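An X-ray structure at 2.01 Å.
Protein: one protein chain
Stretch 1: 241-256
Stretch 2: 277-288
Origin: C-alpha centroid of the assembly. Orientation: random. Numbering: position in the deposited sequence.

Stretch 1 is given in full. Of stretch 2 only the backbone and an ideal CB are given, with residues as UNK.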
ATOM      1  N   TYR A 241     -13.167 -16.109  -8.179  1.00 13.98           N
ATOM      2  CA  TYR A 241     -14.236 -16.682  -7.364  1.00 11.60           C
ATOM      3  C   TYR A 241     -13.604 -17.254  -6.102  1.00 12.66           C
ATOM      4  O   TYR A 241     -12.771 -18.166  -6.186  1.00 15.86           O
ATOM      5  CB  TYR A 241     -14.989 -17.756  -8.147  1.00 12.54           C
ATOM      6  CG  TYR A 241     -16.335 -18.169  -7.552  1.00 15.10           C
ATOM      7  CD1 TYR A 241     -16.421 -19.102  -6.505  1.00 16.65           C
ATOM      8  CD2 TYR A 241     -17.520 -17.648  -8.052  1.00 14.53           C
ATOM      9  CE1 TYR A 241     -17.683 -19.475  -5.962  1.00 16.59           C
ATOM     10  CE2 TYR A 241     -18.768 -18.028  -7.524  1.00 13.98           C
ATOM     11  CZ  TYR A 241     -18.835 -18.925  -6.487  1.00 17.86           C
ATOM     12  OH  TYR A 241     -20.070 -19.273  -5.998  1.00 19.32           O
ATOM     13  N   ILE A 242     -13.972 -16.714  -4.946  1.00 12.47           N
ATOM     14  CA  ILE A 242     -13.381 -17.107  -3.671  1.00 12.78           C
ATOM     15  C   ILE A 242     -14.467 -17.804  -2.856  1.00 16.15           C
ATOM     16  O   ILE A 242     -15.444 -17.170  -2.444  1.00 11.03           O
ATOM     17  CB  ILE A 242     -12.808 -15.898  -2.911  1.00 15.43           C
ATOM     18  CG1 ILE A 242     -11.710 -15.226  -3.763  1.00 13.15           C
ATOM     19  CG2 ILE A 242     -12.286 -16.362  -1.551  1.00 13.12           C
ATOM     20  CD1 ILE A 242     -11.352 -13.743  -3.387  1.00 14.74           C
ATOM     21  N   TYR A 243     -14.295 -19.112  -2.623  1.00 10.48           N
ATOM     22  CA  TYR A 243     -15.283 -19.961  -1.962  1.00 14.64           C
ATOM     23  C   TYR A 243     -14.748 -20.431  -0.608  1.00 13.70           C
ATOM     24  O   TYR A 243     -13.557 -20.714  -0.468  1.00 13.31           O
ATOM     25  CB  TYR A 243     -15.590 -21.169  -2.872  1.00 14.40           C
ATOM     26  CG  TYR A 243     -16.677 -22.119  -2.423  1.00 16.54           C
ATOM     27  CD1 TYR A 243     -17.843 -21.655  -1.809  1.00 14.42           C
ATOM     28  CD2 TYR A 243     -16.560 -23.480  -2.662  1.00 14.49           C
ATOM     29  CE1 TYR A 243     -18.850 -22.540  -1.409  1.00 14.39           C
ATOM     30  CE2 TYR A 243     -17.553 -24.374  -2.275  1.00 17.97           C
ATOM     31  CZ  TYR A 243     -18.699 -23.900  -1.650  1.00 17.16           C
ATOM     32  OH  TYR A 243     -19.696 -24.777  -1.277  1.00 19.26           O
ATOM     33  N   ASN A 244     -15.604 -20.501   0.403  1.00 12.24           N
ATOM     34  CA  ASN A 244     -15.083 -21.009   1.668  1.00 14.57           C
ATOM     35  C   ASN A 244     -14.946 -22.537   1.650  1.00 15.52           C
ATOM     36  O   ASN A 244     -14.043 -23.075   2.304  1.00 14.18           O
ATOM     37  CB  ASN A 244     -15.937 -20.524   2.865  1.00 11.11           C
ATOM     38  CG  ASN A 244     -17.442 -20.850   2.746  1.00 14.59           C
ATOM     39  OD1 ASN A 244     -17.981 -21.161   1.684  1.00 13.85           O
ATOM     40  ND2 ASN A 244     -18.130 -20.705   3.865  1.00 11.73           N
ATOM     41  N   GLY A 245     -15.746 -23.227   0.850  1.00 12.18           N
ATOM     42  CA  GLY A 245     -15.812 -24.682   0.900  1.00 14.95           C
ATOM     43  C   GLY A 245     -16.643 -25.182   2.067  1.00 15.86           C
ATOM     44  O   GLY A 245     -17.290 -24.411   2.786  1.00 14.17           O
ATOM     45  N   THR A 246     -16.607 -26.502   2.279  1.00 14.69           N
ATOM     46  CA  THR A 246     -17.495 -27.107   3.258  1.00 14.68           C
ATOM     47  C   THR A 246     -16.861 -27.310   4.627  1.00 16.94           C
ATOM     48  O   THR A 246     -17.566 -27.734   5.553  1.00 17.51           O
ATOM     49  CB  THR A 246     -18.008 -28.461   2.748  1.00 17.69           C
ATOM     50  OG1 THR A 246     -16.886 -29.297   2.487  1.00 18.09           O
ATOM     51  CG2 THR A 246     -18.808 -28.276   1.478  1.00 17.47           C
ATOM     52  N   SER A 247     -15.568 -27.038   4.788  1.00 13.44           N
ATOM     53  CA  SER A 247     -14.870 -27.293   6.044  1.00 16.06           C
ATOM     54  C   SER A 247     -14.455 -26.029   6.774  1.00 15.43           C
ATOM     55  O   SER A 247     -14.620 -25.928   7.995  1.00 15.88           O
ATOM     56  CB  SER A 247     -13.599 -28.138   5.792  1.00 17.80           C
ATOM     57  OG  SER A 247     -13.948 -29.448   5.406  1.00 24.65           O
ATOM     58  N   ASP A 248     -13.824 -25.096   6.066  1.00 14.00           N
ATOM     59  CA  ASP A 248     -13.260 -23.934   6.725  1.00 14.95           C
ATOM     60  C   ASP A 248     -13.566 -22.709   5.871  1.00 14.76           C
ATOM     61  O   ASP A 248     -14.697 -22.573   5.392  1.00 15.64           O
ATOM     62  CB  ASP A 248     -11.757 -24.126   6.976  1.00 14.60           C
ATOM     63  CG  ASP A 248     -11.221 -23.143   7.998  1.00 24.29           C
ATOM     64  OD1 ASP A 248     -11.406 -23.358   9.219  1.00 24.30           O
ATOM     65  OD2 ASP A 248     -10.676 -22.106   7.563  1.00 21.86           O
ATOM     66  N   ASN A 249     -12.593 -21.836   5.625  1.00 11.21           N
ATOM     67  CA  ASN A 249     -12.885 -20.665   4.810  1.00 14.58           C
ATOM     68  C   ASN A 249     -11.661 -20.290   3.996  1.00 16.15           C
ATOM     69  O   ASN A 249     -10.596 -20.889   4.134  1.00 15.39           O
ATOM     70  CB  ASN A 249     -13.358 -19.497   5.684  1.00 14.34           C
ATOM     71  CG  ASN A 249     -12.224 -18.833   6.472  1.00 17.65           C
ATOM     72  OD1 ASN A 249     -11.086 -19.295   6.464  1.00 19.18           O
ATOM     73  ND2 ASN A 249     -12.543 -17.731   7.161  1.00 17.39           N
ATOM     74  N   SER A 250     -11.812 -19.273   3.152  1.00 13.64           N
ATOM     75  CA  SER A 250     -10.655 -18.592   2.586  1.00 15.55           C
ATOM     76  C   SER A 250     -10.393 -17.353   3.433  1.00 16.20           C
ATOM     77  O   SER A 250     -11.325 -16.623   3.771  1.00 12.05           O
ATOM     78  CB  SER A 250     -10.902 -18.199   1.128  1.00 14.63           C
ATOM     79  OG  SER A 250     -10.835 -19.338   0.266  1.00 13.74           O
ATOM     80  N   ASN A 251      -9.135 -17.123   3.790  1.00 13.79           N
ATOM     81  CA  ASN A 251      -8.811 -15.983   4.631  1.00 14.38           C
ATOM     82  C   ASN A 251      -7.374 -15.545   4.360  1.00 14.47           C
ATOM     83  O   ASN A 251      -6.542 -16.331   3.889  1.00 13.60           O
ATOM     84  CB  ASN A 251      -9.033 -16.310   6.121  1.00 12.12           C
ATOM     85  CG  ASN A 251      -8.025 -17.291   6.649  1.00 18.98           C
ATOM     86  OD1 ASN A 251      -6.892 -16.913   6.926  1.00 17.18           O
ATOM     87  ND2 ASN A 251      -8.417 -18.574   6.759  1.00 15.46           N
ATOM     88  N   ARG A 252      -7.103 -14.272   4.639  1.00 15.15           N
ATOM     89  CA  ARG A 252      -5.776 -13.685   4.439  1.00 10.22           C
ATOM     90  C   ARG A 252      -5.282 -13.857   3.001  1.00  9.93           C
ATOM     91  O   ARG A 252      -4.100 -14.115   2.755  1.00 14.41           O
ATOM     92  CB  ARG A 252      -4.779 -14.256   5.447  1.00 11.83           C
ATOM     93  CG  ARG A 252      -4.963 -13.690   6.851  1.00 13.30           C
ATOM     94  CD  ARG A 252      -4.608 -12.188   6.882  1.00 13.97           C
ATOM     95  NE  ARG A 252      -3.198 -11.978   6.586  1.00 14.15           N
ATOM     96  CZ  ARG A 252      -2.617 -10.784   6.458  1.00 17.99           C
ATOM     97  NH1 ARG A 252      -3.331  -9.681   6.622  1.00 13.61           N
ATOM     98  NH2 ARG A 252      -1.308 -10.698   6.191  1.00 14.42           N
ATOM     99  N   LEU A 253      -6.193 -13.737   2.043  1.00 10.29           N
ATOM    100  CA  LEU A 253      -5.830 -13.538   0.645  1.00 12.68           C
ATOM    101  C   LEU A 253      -5.544 -12.053   0.431  1.00 13.94           C
ATOM    102  O   LEU A 253      -6.448 -11.228   0.603  1.00 13.36           O
ATOM    103  CB  LEU A 253      -6.960 -13.974  -0.284  1.00 12.24           C
ATOM    104  CG  LEU A 253      -7.516 -15.411  -0.206  1.00 14.46           C
ATOM    105  CD1 LEU A 253      -8.753 -15.532  -1.083  1.00 13.09           C
ATOM    106  CD2 LEU A 253      -6.470 -16.368  -0.658  1.00 13.35           C
ATOM    107  N   LEU A 254      -4.318 -11.712   0.033  1.00 11.36           N
ATOM    108  CA  LEU A 254      -3.916 -10.315  -0.149  1.00 15.09           C
ATOM    109  C   LEU A 254      -3.661 -10.058  -1.626  1.00 13.47           C
ATOM    110  O   LEU A 254      -2.665 -10.536  -2.179  1.00 16.40           O
ATOM    111  CB  LEU A 254      -2.676  -9.981   0.679  1.00 11.22           C
ATOM    112  CG  LEU A 254      -2.970  -9.422   2.084  1.00 15.54           C
ATOM    113  CD1 LEU A 254      -3.663 -10.435   3.028  1.00 14.81           C
ATOM    114  CD2 LEU A 254      -1.723  -8.838   2.763  1.00 21.00           C
ATOM    115  N   PHE A 255      -4.560  -9.309  -2.260  1.00 10.07           N
ATOM    116  CA  PHE A 255      -4.395  -8.870  -3.638  1.00 13.44           C
ATOM    117  C   PHE A 255      -3.805  -7.463  -3.605  1.00 12.48           C
ATOM    118  O   PHE A 255      -4.416  -6.547  -3.051  1.00 13.80           O
ATOM    119  CB  PHE A 255      -5.736  -8.875  -4.383  1.00 13.89           C
ATOM    120  CG  PHE A 255      -6.397 -10.233  -4.472  1.00 14.24           C
ATOM    121  CD1 PHE A 255      -7.090 -10.760  -3.396  1.00 10.91           C
ATOM    122  CD2 PHE A 255      -6.344 -10.961  -5.652  1.00 16.13           C
ATOM    123  CE1 PHE A 255      -7.729 -11.991  -3.493  1.00 12.24           C
ATOM    124  CE2 PHE A 255      -6.959 -12.206  -5.758  1.00 16.50           C
ATOM    125  CZ  PHE A 255      -7.645 -12.733  -4.669  1.00 14.20           C
ATOM    126  N   ILE A 256      -2.599  -7.295  -4.142  1.00 13.20           N
ATOM    127  CA  ILE A 256      -1.879  -6.038  -4.029  1.00 11.76           C
ATOM    128  C   ILE A 256      -1.598  -5.530  -5.425  1.00 13.65           C
ATOM    129  O   ILE A 256      -1.010  -6.244  -6.246  1.00 13.30           O
ATOM    130  CB  ILE A 256      -0.585  -6.181  -3.224  1.00 17.60           C
ATOM    131  CG1 ILE A 256      -0.893  -6.635  -1.790  1.00 17.45           C
ATOM    132  CG2 ILE A 256       0.177  -4.842  -3.235  1.00 15.69           C
ATOM    133  CD1 ILE A 256       0.383  -6.959  -0.969  1.00 19.98           C
ATOM    134  N   UNK A 277     -18.410 -21.215   8.422  1.00 16.87           N
ATOM    135  CA  UNK A 277     -17.226 -20.378   8.548  1.00 18.05           C
ATOM    136  C   UNK A 277     -17.097 -19.502   7.312  1.00 15.70           C
ATOM    137  O   UNK A 277     -16.805 -19.998   6.217  1.00 15.61           O
ATOM    138  CB  UNK A 277     -15.970 -21.229   8.744  1.00 18.05           C
ATOM    139  N   UNK A 278     -17.338 -18.208   7.485  1.00 11.68           N
ATOM    140  CA  UNK A 278     -17.391 -17.297   6.355  1.00 15.42           C
ATOM    141  C   UNK A 278     -15.989 -16.841   5.959  1.00 11.82           C
ATOM    142  O   UNK A 278     -15.070 -16.814   6.780  1.00 11.99           O
ATOM    143  CB  UNK A 278     -18.270 -16.089   6.686  1.00 15.42           C
ATOM    144  N   UNK A 279     -15.831 -16.533   4.670  1.00 13.62           N
ATOM    145  CA  UNK A 279     -14.607 -15.924   4.179  1.00 15.29           C
ATOM    146  C   UNK A 279     -14.304 -14.678   4.996  1.00 15.44           C
ATOM    147  O   UNK A 279     -15.207 -13.907   5.360  1.00 15.35           O
ATOM    148  CB  UNK A 279     -14.721 -15.586   2.691  1.00 15.29           C
ATOM    149  N   UNK A 280     -13.032 -14.486   5.315  1.00 12.99           N
ATOM    150  CA  UNK A 280     -12.689 -13.378   6.192  1.00 13.42           C
ATOM    151  C   UNK A 280     -11.276 -12.876   6.002  1.00 16.03           C
ATOM    152  O   UNK A 280     -10.386 -13.605   5.560  1.00 12.43           O
ATOM    153  CB  UNK A 280     -12.885 -13.793   7.651  1.00 13.42           C
ATOM    154  N   UNK A 281     -11.079 -11.607   6.358  1.00 15.26           N
ATOM    155  CA  UNK A 281      -9.738 -11.042   6.490  1.00 15.65           C
ATOM    156  C   UNK A 281      -8.949 -11.107   5.185  1.00 13.57           C
ATOM    157  O   UNK A 281      -7.734 -11.285   5.177  1.00 14.73           O
ATOM    158  CB  UNK A 281      -8.970 -11.774   7.593  1.00 15.65           C
ATOM    159  N   UNK A 282      -9.635 -10.905   4.076  1.00 13.91           N
ATOM    160  CA  UNK A 282      -8.983 -10.789   2.786  1.00 16.22           C
ATOM    161  C   UNK A 282      -8.853  -9.323   2.406  1.00 12.31           C
ATOM    162  O   UNK A 282      -9.622  -8.490   2.879  1.00 12.45           O
ATOM    163  CB  UNK A 282      -9.757 -11.560   1.714  1.00 16.22           C
ATOM    164  N   UNK A 283      -7.870  -9.006   1.559  1.00 10.79           N
ATOM    165  CA  UNK A 283      -7.503  -7.614   1.329  1.00 11.32           C
ATOM    166  C   UNK A 283      -7.325  -7.339  -0.154  1.00 14.07           C
ATOM    167  O   UNK A 283      -6.840  -8.196  -0.901  1.00 15.85           O
ATOM    168  CB  UNK A 283      -6.221  -7.264   2.088  1.00 11.32           C
ATOM    169  N   UNK A 284      -7.693  -6.122  -0.555  1.00 13.27           N
ATOM    170  CA  UNK A 284      -7.455  -5.580  -1.888  1.00 13.53           C
ATOM    171  C   UNK A 284      -6.805  -4.217  -1.689  1.00 16.02           C
ATOM    172  O   UNK A 284      -7.465  -3.283  -1.226  1.00 12.35           O
ATOM    173  CB  UNK A 284      -8.744  -5.480  -2.706  1.00 13.53           C
ATOM    174  N   UNK A 285      -5.516  -4.106  -2.013  1.00 12.85           N
ATOM    175  CA  UNK A 285      -4.740  -2.893  -1.757  1.00 13.84           C
ATOM    176  C   UNK A 285      -4.342  -2.307  -3.107  1.00 12.76           C
ATOM    177  O   UNK A 285      -3.585  -2.923  -3.864  1.00 13.82           O
ATOM    178  CB  UNK A 285      -3.511  -3.182  -0.892  1.00 13.84           C
ATOM    179  N   UNK A 286      -4.857  -1.129  -3.415  1.00 12.43           N
ATOM    180  CA  UNK A 286      -4.458  -0.477  -4.644  1.00 14.78           C
ATOM    181  C   UNK A 286      -4.963  -1.133  -5.904  1.00 14.48           C
ATOM    182  O   UNK A 286      -4.377  -0.936  -6.967  1.00 16.96           O
ATOM    183  CB  UNK A 286      -2.931  -0.403  -4.703  1.00 14.78           C
ATOM    184  N   UNK A 287      -6.070  -1.870  -5.831  1.00 13.52           N
ATOM    185  CA  UNK A 287      -6.506  -2.634  -6.987  1.00 13.43           C
ATOM    186  C   UNK A 287      -7.417  -1.813  -7.895  1.00 13.94           C
ATOM    187  O   UNK A 287      -8.051  -0.836  -7.477  1.00 13.25           O
ATOM    188  CB  UNK A 287      -7.225  -3.906  -6.534  1.00 13.43           C
ATOM    189  N   UNK A 288      -7.417  -2.193  -9.171  1.00 12.63           N
ATOM    190  CA  UNK A 288      -8.224  -1.557 -10.213  1.00 14.10           C
ATOM    191  C   UNK A 288      -9.403  -2.463 -10.572  1.00 14.75           C
ATOM    192  O   UNK A 288      -9.200  -3.650 -10.813  1.00 13.10           O
ATOM    193  CB  UNK A 288      -7.377  -1.258 -11.452  1.00 14.10           C
TER

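Position 277 points its CB toward stretch 1, 3.8 Å from Asp248 O and 4.4 Å from Asn249 CB. Carbonyl oxygens and the Asp248 carboxylate invite a long donor, preferably basic; Lys, Arg or Gln would suit. It is Arg277. Its NH1 donates to Ser247 O at 3.1 Å. Asp248 OD1 lies 3.7 Å from Arg277 NH1, a long salt bridge of charges only. The backbone also serves: Asn244 ND2 donates to Arg277 O at 2.8 Å.

Position 278 points away, so stretch 1 hardly restricts it. It is Arg278. Its carbonyl matters more here: Asn249 ND2 donates to Arg278 O at 2.7 Å.

At position 279 the CB points sideways, 3.7 Å from Ser250 O. The backbone N of Ser250 offers a donor nearby, so a short acceptor such as Asn or Asp would fit. It is Asn279, chi1 m. Ser250 N donates to Asn279 OD1 at 3.0 Å, so the side chain takes a backbone hydrogen bond.

Position 280 has extended angles and room for a CB, so small residues, and probably others, are possible. It is Gly280. Gly280 N donates to Ser250 O at 3.1 Å.

Position 281 has positive phi (60/37), which favours Gly, Asn or Asp. It is Asn281. A water bridges: it donates to Asn281 O (2.8 Å) and Asn281 OD1 (3.0 Å) and accepts from Arg252 NH1 (3.0 Å).

Position 282 has its CB sideways, 3.5 Å from Leu253 O. Leu253 N is a donor and Ser250 O an acceptor, so a short amide could answer both; Asp could answer the first. It is Asn282. Leu253 N donates to Asn282 OD1 at 2.8 Å, and Asn282 ND2 gives a weak bond to Ser250 O at 3.5 Å.

Positions 283 to 285 pair in parallel with Leu254, Phe255 and Ile256. Position 283 lies on the face of Leu254, its CB 3.9 Å from Leu254 CG, with Arg252 nearby. An aliphatic or a longer polar chain would suit. It is Gln283; its NE2 donates to the same water at 3.0 Å.

Position 284 shares the face of Phe255, whose ring favours an aromatic or large aliphatic. It is Phe284. The rings are near parallel (7°) but slid apart; Phe255 CD1 meets Phe284 CE2 at 3.4 Å.

Position 285 returns to the face of Ile256, where a branched aliphatic fits. It is Ile285; its CD1 is 4.3 Å from Ile256 CG1.

Position 286 has positive phi, favouring glycine: Gly286. Position 287 points sideways; a small residue would do. Cys287 SG lies 4.0 Å from Phe255 CB. Position 288 is out of reach: Lys288.

Stretch 2 (277-288) RRNGNNQFIGCK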
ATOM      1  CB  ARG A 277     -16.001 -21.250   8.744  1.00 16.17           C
ATOM      2  CG  ARG A 277     -15.974 -21.876  10.105  1.00 20.40           C
ATOM      3  CD  ARG A 277     -14.914 -22.954  10.198  1.00 23.65           C
ATOM      4  NE  ARG A 277     -14.947 -23.537  11.531  1.00 27.93           N
ATOM      5  CZ  ARG A 277     -14.457 -24.726  11.864  1.00 33.54           C
ATOM      6  NH1 ARG A 277     -13.884 -25.503  10.943  1.00 29.63           N
ATOM      7  NH2 ARG A 277     -14.560 -25.139  13.122  1.00 29.68           N
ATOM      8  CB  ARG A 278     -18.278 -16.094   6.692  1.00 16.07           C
ATOM      9  CG  ARG A 278     -19.734 -16.501   7.033  1.00 17.71           C
ATOM     10  CD  ARG A 278     -20.510 -15.357   7.697  1.00 17.29           C
ATOM     11  NE  ARG A 278     -20.233 -14.073   7.043  1.00 17.64           N
ATOM     12  CZ  ARG A 278     -20.697 -13.705   5.844  1.00 17.80           C
ATOM     13  NH1 ARG A 278     -21.493 -14.510   5.154  1.00 16.19           N
ATOM     14  NH2 ARG A 278     -20.356 -12.522   5.327  1.00 12.72           N
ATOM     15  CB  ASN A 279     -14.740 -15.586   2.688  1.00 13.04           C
ATOM     16  CG  ASN A 279     -14.887 -16.849   1.819  1.00 17.67           C
ATOM     17  OD1 ASN A 279     -14.224 -17.864   2.056  1.00 15.42           O
ATOM     18  ND2 ASN A 279     -15.738 -16.781   0.813  1.00 14.07           N
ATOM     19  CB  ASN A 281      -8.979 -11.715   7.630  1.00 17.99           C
ATOM     20  CG  ASN A 281      -8.966 -10.860   8.867  1.00 20.94           C
ATOM     21  OD1 ASN A 281      -8.327  -9.789   8.891  1.00 21.72           O
ATOM     22  ND2 ASN A 281      -9.688 -11.298   9.899  1.00 23.29           N
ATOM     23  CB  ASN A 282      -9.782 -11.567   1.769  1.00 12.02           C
ATOM     24  CG  ASN A 282      -9.968 -13.000   2.219  1.00 16.10           C
ATOM     25  OD1 ASN A 282      -8.982 -13.735   2.315  1.00 12.00           O
ATOM     26  ND2 ASN A 282     -11.212 -13.385   2.559  1.00 10.37           N
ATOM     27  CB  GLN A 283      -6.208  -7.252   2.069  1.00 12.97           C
ATOM     28  CG  GLN A 283      -6.246  -7.519   3.574  1.00 12.34           C
ATOM     29  CD  GLN A 283      -5.346  -6.583   4.360  1.00 13.60           C
ATOM     30  OE1 GLN A 283      -4.814  -5.606   3.811  1.00 14.73           O
ATOM     31  NE2 GLN A 283      -5.187  -6.856   5.655  1.00 12.02           N
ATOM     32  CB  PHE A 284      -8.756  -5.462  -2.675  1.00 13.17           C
ATOM     33  CG  PHE A 284      -9.419  -6.795  -2.902  1.00 13.46           C
ATOM     34  CD1 PHE A 284     -10.244  -7.340  -1.932  1.00 11.71           C
ATOM     35  CD2 PHE A 284      -9.165  -7.509  -4.051  1.00 13.00           C
ATOM     36  CE1 PHE A 284     -10.814  -8.605  -2.104  1.00 14.42           C
ATOM     37  CE2 PHE A 284      -9.747  -8.787  -4.249  1.00 15.31           C
ATOM     38  CZ  PHE A 284     -10.569  -9.322  -3.278  1.00 13.19           C
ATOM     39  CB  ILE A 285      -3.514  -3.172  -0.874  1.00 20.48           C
ATOM     40  CG1 ILE A 285      -3.967  -3.797   0.464  1.00 16.14           C
ATOM     41  CG2 ILE A 285      -2.669  -1.865  -0.673  1.00 14.59           C
ATOM     42  CD1 ILE A 285      -2.816  -4.374   1.301  1.00 16.45           C
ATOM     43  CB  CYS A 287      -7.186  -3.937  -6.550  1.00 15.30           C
ATOM     44  SG  CYS A 287      -6.062  -5.088  -5.676  1.00 17.27           S
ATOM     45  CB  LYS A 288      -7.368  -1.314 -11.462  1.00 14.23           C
ATOM     46  CG  LYS A 288      -8.161  -0.921 -12.719  1.00 16.38           C
ATOM     47  CD  LYS A 288      -7.210  -0.607 -13.862  1.00 15.37           C
ATOM     48  CE  LYS A 288      -7.926  -0.279 -15.143  1.00 18.16           C
ATOM     49  NZ  LYS A 288      -7.003   0.335 -16.136  1.00 19.92           N
TER
HETATM   50  O   HOH W   1      -6.292  -9.391   6.726  1.00 14.74           O
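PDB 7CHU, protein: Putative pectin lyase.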